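Long-range contacts in vascular protein tyrosine phosphatase 1 (Rattus norvegicus, PDB 3I36), which probably hydrolyses phosphotyrosine on proteins to tyrosine and phosphate, the work of the receptor-type phosphatase's catalytic domain captured here: residues N74-V79 against R151-E156; V141-C146 against F203-W208. All coordinates share one frame; numbering follows the deposited sequence.

In the fold
Contacts 1 and 2 lie side by side, their centres about 14 Å apart, and share one loop: V141-C146 leaves strand 139-142 and the chain returns as R151-E156. That loop is closed by Cys146 O, which probably accepts hydrogen bonds from Lys153 N at 2.6 Å and Cys154 N at 3.1 Å. Both contacts flank the phosphate-binding loop. In contact 1 the side chain of Tyr76 comes within about 3 Å of that of Ala246, a likely substrate-binding residue. In contact 2 the side chain of Leu143 comes within about 4 Å of that of Cys244, the probable nucleophile, and Trp208, two residues before Asp210, makes a cation-pi contact with Arg250.

Contact 1: residues N74-V79 against R151-E156; sequences NRYNNV and RTKCEE
The guanidinium of Arg75 lies with one face against the backbone of R151-E156, its centre over the carbonyl oxygen of Lys153, which is 3.2 Å from CZ. This charge-to-carbonyl contact is not a hydrogen bond: the N-H groups lie in the guanidinium plane with the oxygen above it, and the angle at NE is poor. Arg75 NH2 rests 3.5 Å from Cys154 CA. The chain reaches across with CG anti to the backbone N (chi1 178°) and bends at chi3 (-72°), so the planar head turns flat onto the loop. Its NE donates to Gly119 O, its strongest polar partner, and NH2 weakly to Pro120 O.

Two waters sit at the guanidinium edge, in its plane. One accepts from Arg75 NH2 at 2.7 Å and donates to Glu155 OE2 at 2.5 Å. The opposite charges therefore meet through water, with Arg75 NH2 and Glu155 OE2 4.8 Å apart. The other accepts a hydrogen bond from Arg75 NH1 at 2.9 Å, donates to Thr152 O at 3.0 Å and is also hydrogen-bonded to Tyr76 OH. One face of the Tyr76 ring receives Arg75 CG, offset toward the rim, while the phenol tip (OH) meets Lys153 CD at 3.8 Å, the two side chains crossing at about a right angle.

Asn74-Tyr76 belong to the KNRY sequence of the phosphotyrosine-recognition loop, and Lys153 and Cys154 open the family's KCxxYWP motif. Tyr76, packed on Ala246, is consistent with the aromatic that borders the substrate pocket in this family. With no direct hydrogen bond across it, the contact relies on the carbonyl oxygen lying over the guanidinium face and on bridging waters; the carbonyl oxygens and water-linked Glu155 would probably stabilise the positive charge of Arg75.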
loop_
_atom_site.group_PDB
_atom_site.type_symbol
_atom_site.label_atom_id
_atom_site.label_comp_id
_atom_site.label_asym_id
_atom_site.label_seq_id
_atom_site.Cartn_x
_atom_site.Cartn_y
_atom_site.Cartn_z
ATOM N N ASN A 74 -6.729 15.575 -1.493
ATOM C CA ASN A 74 -6.430 14.708 -0.369
ATOM C C ASN A 74 -7.702 14.183 0.240
ATOM O O ASN A 74 -8.608 14.951 0.558
ATOM C CB ASN A 74 -5.655 15.475 0.682
ATOM C CG ASN A 74 -4.366 16.007 0.149
ATOM O OD1 ASN A 74 -3.665 15.318 -0.580
ATOM N ND2 ASN A 74 -4.043 17.240 0.506
ATOM N N ARG A 75 -7.773 12.871 0.391
ATOM C CA ARG A 75 -8.947 12.267 0.973
ATOM C C ARG A 75 -9.087 12.682 2.422
ATOM O O ARG A 75 -10.169 13.049 2.877
ATOM C CB ARG A 75 -8.854 10.749 0.885
ATOM C CG ARG A 75 -10.050 10.039 1.523
ATOM C CD ARG A 75 -10.047 8.546 1.189
ATOM N NE ARG A 75 -10.391 8.297 -0.214
ATOM C CZ ARG A 75 -11.626 8.377 -0.695
ATOM N NH1 ARG A 75 -12.638 8.702 0.115
ATOM N NH2 ARG A 75 -11.856 8.139 -1.976
ATOM N N TYR A 76 -7.983 12.612 3.151
ATOM C CA TYR A 76 -7.966 13.030 4.555
ATOM C C TYR A 76 -6.955 14.137 4.746
ATOM O O TYR A 76 -5.818 14.022 4.307
ATOM C CB TYR A 76 -7.605 11.846 5.455
ATOM C CG TYR A 76 -8.516 10.676 5.232
ATOM C CD1 TYR A 76 -9.837 10.712 5.675
ATOM C CD2 TYR A 76 -8.075 9.542 4.564
ATOM C CE1 TYR A 76 -10.679 9.657 5.471
ATOM C CE2 TYR A 76 -8.922 8.472 4.346
ATOM C CZ TYR A 76 -10.223 8.537 4.803
ATOM O OH TYR A 76 -11.078 7.480 4.590
ATOM N N ASN A 77 -7.370 15.208 5.406
ATOM C CA ASN A 77 -6.514 16.379 5.549
ATOM C C ASN A 77 -5.261 16.105 6.371
ATOM O O ASN A 77 -4.282 16.845 6.296
ATOM C CB ASN A 77 -7.305 17.529 6.174
ATOM C CG ASN A 77 -6.581 18.850 6.060
ATOM O OD1 ASN A 77 -5.834 19.080 5.107
ATOM N ND2 ASN A 77 -6.792 19.729 7.037
ATOM N N ASN A 78 -5.290 15.038 7.157
ATOM C CA ASN A 78 -4.142 14.694 7.989
ATOM C C ASN A 78 -3.375 13.498 7.448
ATOM O O ASN A 78 -2.547 12.904 8.136
ATOM C CB ASN A 78 -4.564 14.453 9.438
ATOM C CG ASN A 78 -5.450 13.235 9.594
ATOM O OD1 ASN A 78 -6.049 12.749 8.628
ATOM N ND2 ASN A 78 -5.544 12.731 10.825
ATOM N N VAL A 79 -3.662 13.131 6.210
ATOM C CA VAL A 79 -2.837 12.146 5.544
ATOM C C VAL A 79 -2.287 12.754 4.277
ATOM O O VAL A 79 -2.905 12.701 3.211
ATOM C CB VAL A 79 -3.607 10.867 5.240
ATOM C CG1 VAL A 79 -2.693 9.879 4.543
ATOM C CG2 VAL A 79 -4.162 10.274 6.546
ATOM N N ARG A 151 -19.858 4.112 4.731
ATOM C CA ARG A 151 -19.069 5.283 4.370
ATOM C C ARG A 151 -18.150 4.988 3.188
ATOM O O ARG A 151 -17.609 3.889 3.070
ATOM C CB ARG A 151 -18.246 5.765 5.567
ATOM N N THR A 152 -17.979 5.977 2.317
ATOM C CA THR A 152 -17.123 5.826 1.141
ATOM C C THR A 152 -15.668 5.899 1.562
ATOM O O THR A 152 -15.212 6.896 2.117
ATOM C CB THR A 152 -17.401 6.888 0.067
ATOM O OG1 THR A 152 -18.756 6.760 -0.381
ATOM C CG2 THR A 152 -16.463 6.690 -1.126
ATOM N N LYS A 153 -14.948 4.819 1.318
ATOM C CA LYS A 153 -13.538 4.764 1.628
ATOM C C LYS A 153 -12.718 4.968 0.364
ATOM O O LYS A 153 -11.552 5.329 0.424
ATOM C CB LYS A 153 -13.203 3.424 2.278
ATOM C CG LYS A 153 -13.792 3.272 3.685
ATOM C CD LYS A 153 -13.176 4.305 4.617
ATOM C CE LYS A 153 -13.354 3.930 6.066
ATOM N NZ LYS A 153 -12.682 4.893 6.974
ATOM N N CYS A 154 -13.337 4.731 -0.786
ATOM C CA CYS A 154 -12.600 4.730 -2.044
ATOM C C CYS A 154 -13.575 4.743 -3.200
ATOM O O CYS A 154 -14.595 4.064 -3.156
ATOM C CB CYS A 154 -11.710 3.482 -2.132
ATOM S SG CYS A 154 -10.649 3.454 -3.608
ATOM N N GLU A 155 -13.298 5.546 -4.219
ATOM C CA GLU A 155 -14.130 5.508 -5.411
ATOM C C GLU A 155 -13.938 4.181 -6.119
ATOM O O GLU A 155 -12.878 3.584 -6.040
ATOM C CB GLU A 155 -13.803 6.661 -6.364
ATOM C CG GLU A 155 -14.248 7.994 -5.815
ATOM C CD GLU A 155 -15.722 7.980 -5.471
ATOM O OE1 GLU A 155 -16.533 7.757 -6.388
ATOM O OE2 GLU A 155 -16.066 8.181 -4.286
ATOM N N GLU A 156 -14.975 3.715 -6.804
ATOM C CA GLU A 156 -14.800 2.568 -7.669
ATOM C C GLU A 156 -14.148 3.113 -8.921
ATOM O O GLU A 156 -14.824 3.533 -9.870
ATOM C CB GLU A 156 -16.129 1.906 -7.986
ATOM C CG GLU A 156 -15.975 0.740 -8.949
ATOM C CD GLU A 156 -17.147 -0.206 -8.885
ATOM O OE1 GLU A 156 -17.198 -1.142 -9.700
ATOM O OE2 GLU A 156 -18.014 -0.015 -8.010
HETATM O O HOH W 1 -14.382 8.995 -2.645
HETATM O O HOH W 2 -13.116 8.943 2.929
#

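Contact 2: residues V141-C146 against F203-W208; sequences VMLTKC and FHFTSW
Phe203 lies in a strand parallel to that of Val141 and Met142; its O accepts from Met142 N at 2.8 Å, in the carbonyl plane and almost straight (175°). Its side chain leaves on the same face as Val141 and packs on Phe223 and Val227 of helix 218-231.

His204, on the other face, is sandwiched. The extended Met142 side chain runs alongside and places SD over the ring centre, 3.7 Å from the centroid, a Met-aromatic contact. Thr206 CG2 lies over the centre of the opposite face. At the ring edge NE2 donates to Thr144 O over 2.6 Å, bent (146°) and above the carbonyl plane, while ND1 is hydrogen-bonded to Arg185 NH1, consistent with a neutral imidazole protonated at NE2. An alanine here removes the ring and its NE2 donor, which would probably leave Thr144 O without this bond, loosen the loop after strand 139-142 and cost Met142 SD and Thr206 CG2 their packing surface.

Phe205 N donates to Met142 O at 2.8 Å, nearly along the C=O axis, and its CB packs 3.7 Å from Leu143 CD2; its ring meets Phe223 edge to face. Just past the strand, Thr206 O receives Lys145 NZ at 2.7 Å, the lysine chain bending at its last torsion (chi4 61°). Two waters accept from the same NZ and bridge to Trp208 O, the one 3.0 Å from that oxygen donating to it, so the ammonium links Thr206 O directly and Trp208 O through water. Trp208 turns its indole to a cation-pi contact with Arg250, whose NH2 also binds Leu143 O.

These strands belong to the central mixed sheet of the tyrosine phosphatase fold, and Trp208 is the first residue of the WPD loop that carries Asp210.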
loop_
_atom_site.group_PDB
_atom_site.type_symbol
_atom_site.label_atom_id
_atom_site.label_comp_id
_atom_site.label_asym_id
_atom_site.label_seq_id
_atom_site.Cartn_x
_atom_site.Cartn_y
_atom_site.Cartn_z
ATOM N N VAL A 141 -2.795 -2.997 -5.555
ATOM C CA VAL A 141 -3.285 -3.753 -4.428
ATOM C C VAL A 141 -4.235 -2.847 -3.698
ATOM O O VAL A 141 -3.847 -1.785 -3.216
ATOM C CB VAL A 141 -2.149 -4.161 -3.496
ATOM C CG1 VAL A 141 -2.709 -4.865 -2.256
ATOM C CG2 VAL A 141 -1.190 -5.073 -4.234
ATOM N N MET A 142 -5.486 -3.269 -3.624
ATOM C CA MET A 142 -6.518 -2.467 -3.016
ATOM C C MET A 142 -6.978 -3.168 -1.762
ATOM O O MET A 142 -7.411 -4.324 -1.807
ATOM C CB MET A 142 -7.686 -2.318 -3.972
ATOM C CG MET A 142 -8.865 -1.645 -3.338
ATOM S SD MET A 142 -10.076 -1.180 -4.580
ATOM C CE MET A 142 -11.303 -0.411 -3.516
ATOM N N LEU A 143 -6.890 -2.473 -0.638
ATOM C CA LEU A 143 -7.078 -3.144 0.640
ATOM C C LEU A 143 -8.272 -2.610 1.381
ATOM O O LEU A 143 -8.291 -2.553 2.608
ATOM C CB LEU A 143 -5.826 -3.002 1.496
ATOM C CG LEU A 143 -4.578 -3.602 0.848
ATOM C CD1 LEU A 143 -3.332 -3.019 1.479
ATOM C CD2 LEU A 143 -4.600 -5.119 0.976
ATOM N N THR A 144 -9.280 -2.220 0.622
ATOM C CA THR A 144 -10.481 -1.691 1.211
ATOM C C THR A 144 -11.643 -2.023 0.306
ATOM O O THR A 144 -11.467 -2.230 -0.894
ATOM C CB THR A 144 -10.392 -0.156 1.370
ATOM O OG1 THR A 144 -11.554 0.313 2.048
ATOM C CG2 THR A 144 -10.296 0.517 0.019
ATOM N N LYS A 145 -12.833 -2.102 0.882
ATOM C CA LYS A 145 -14.013 -2.028 0.062
ATOM C C LYS A 145 -14.180 -0.553 -0.218
ATOM O O LYS A 145 -13.675 0.277 0.537
ATOM C CB LYS A 145 -15.228 -2.536 0.823
ATOM C CG LYS A 145 -15.140 -3.992 1.240
ATOM C CD LYS A 145 -16.501 -4.458 1.758
ATOM C CE LYS A 145 -16.436 -5.865 2.302
ATOM N NZ LYS A 145 -15.485 -5.981 3.441
ATOM N N CYS A 146 -14.884 -0.228 -1.294
ATOM C CA CYS A 146 -15.188 1.158 -1.611
ATOM C C CYS A 146 -15.985 1.810 -0.509
ATOM O O CYS A 146 -15.857 3.004 -0.265
ATOM C CB CYS A 146 -15.982 1.236 -2.904
ATOM S SG CYS A 146 -14.992 0.810 -4.316
ATOM N N PHE A 203 -5.448 -6.386 -7.381
ATOM C CA PHE A 203 -5.703 -7.360 -6.337
ATOM C C PHE A 203 -6.546 -6.667 -5.307
ATOM O O PHE A 203 -6.064 -5.821 -4.558
ATOM C CB PHE A 203 -4.385 -7.828 -5.743
ATOM C CG PHE A 203 -3.481 -8.469 -6.756
ATOM C CD1 PHE A 203 -3.473 -9.846 -6.931
ATOM C CD2 PHE A 203 -2.681 -7.693 -7.569
ATOM C CE1 PHE A 203 -2.648 -10.433 -7.870
ATOM C CE2 PHE A 203 -1.860 -8.269 -8.510
ATOM C CZ PHE A 203 -1.837 -9.644 -8.658
ATOM N N HIS A 204 -7.821 -7.010 -5.298
ATOM C CA HIS A 204 -8.752 -6.359 -4.414
ATOM C C HIS A 204 -9.021 -7.243 -3.212
ATOM O O HIS A 204 -9.787 -8.200 -3.289
ATOM C CB HIS A 204 -10.056 -6.043 -5.138
ATOM C CG HIS A 204 -10.943 -5.123 -4.367
ATOM N ND1 HIS A 204 -12.086 -4.569 -4.895
ATOM C CD2 HIS A 204 -10.827 -4.630 -3.112
ATOM C CE1 HIS A 204 -12.657 -3.796 -3.986
ATOM N NE2 HIS A 204 -11.905 -3.808 -2.900
ATOM N N PHE A 205 -8.351 -6.929 -2.110
ATOM C CA PHE A 205 -8.577 -7.614 -0.854
ATOM C C PHE A 205 -9.845 -7.028 -0.275
ATOM O O PHE A 205 -9.863 -5.881 0.164
ATOM C CB PHE A 205 -7.428 -7.343 0.094
ATOM C CG PHE A 205 -7.390 -8.263 1.271
ATOM C CD1 PHE A 205 -7.835 -7.836 2.513
ATOM C CD2 PHE A 205 -6.918 -9.563 1.133
ATOM C CE1 PHE A 205 -7.796 -8.684 3.607
ATOM C CE2 PHE A 205 -6.868 -10.414 2.216
ATOM C CZ PHE A 205 -7.312 -9.973 3.463
ATOM N N THR A 206 -10.913 -7.810 -0.281
ATOM C CA THR A 206 -12.208 -7.276 0.100
ATOM C C THR A 206 -12.584 -7.672 1.515
ATOM O O THR A 206 -13.624 -7.254 2.025
ATOM C CB THR A 206 -13.295 -7.820 -0.818
ATOM O OG1 THR A 206 -13.223 -9.251 -0.815
ATOM C CG2 THR A 206 -13.092 -7.317 -2.232
ATOM N N SER A 207 -11.739 -8.473 2.149
ATOM C CA SER A 207 -12.131 -9.129 3.385
ATOM C C SER A 207 -11.418 -8.617 4.629
ATOM O O SER A 207 -11.456 -9.247 5.669
ATOM C CB SER A 207 -11.960 -10.644 3.259
ATOM O OG SER A 207 -10.628 -10.980 2.929
ATOM N N TRP A 208 -10.774 -7.466 4.541
ATOM C CA TRP A 208 -10.249 -6.869 5.748
ATOM C C TRP A 208 -11.442 -6.471 6.621
ATOM O O TRP A 208 -12.386 -5.858 6.129
ATOM C CB TRP A 208 -9.432 -5.635 5.403
ATOM C CG TRP A 208 -8.520 -5.230 6.492
ATOM C CD1 TRP A 208 -8.870 -4.726 7.706
ATOM C CD2 TRP A 208 -7.091 -5.294 6.476
ATOM N NE1 TRP A 208 -7.743 -4.469 8.451
ATOM C CE2 TRP A 208 -6.638 -4.798 7.712
ATOM C CE3 TRP A 208 -6.148 -5.712 5.528
ATOM C CZ2 TRP A 208 -5.282 -4.727 8.035
ATOM C CZ3 TRP A 208 -4.809 -5.630 5.844
ATOM C CH2 TRP A 208 -4.387 -5.146 7.089
HETATM O O HOH W 3 -12.903 -4.652 3.811
HETATM O O HOH W 4 -15.393 -6.364 6.084
#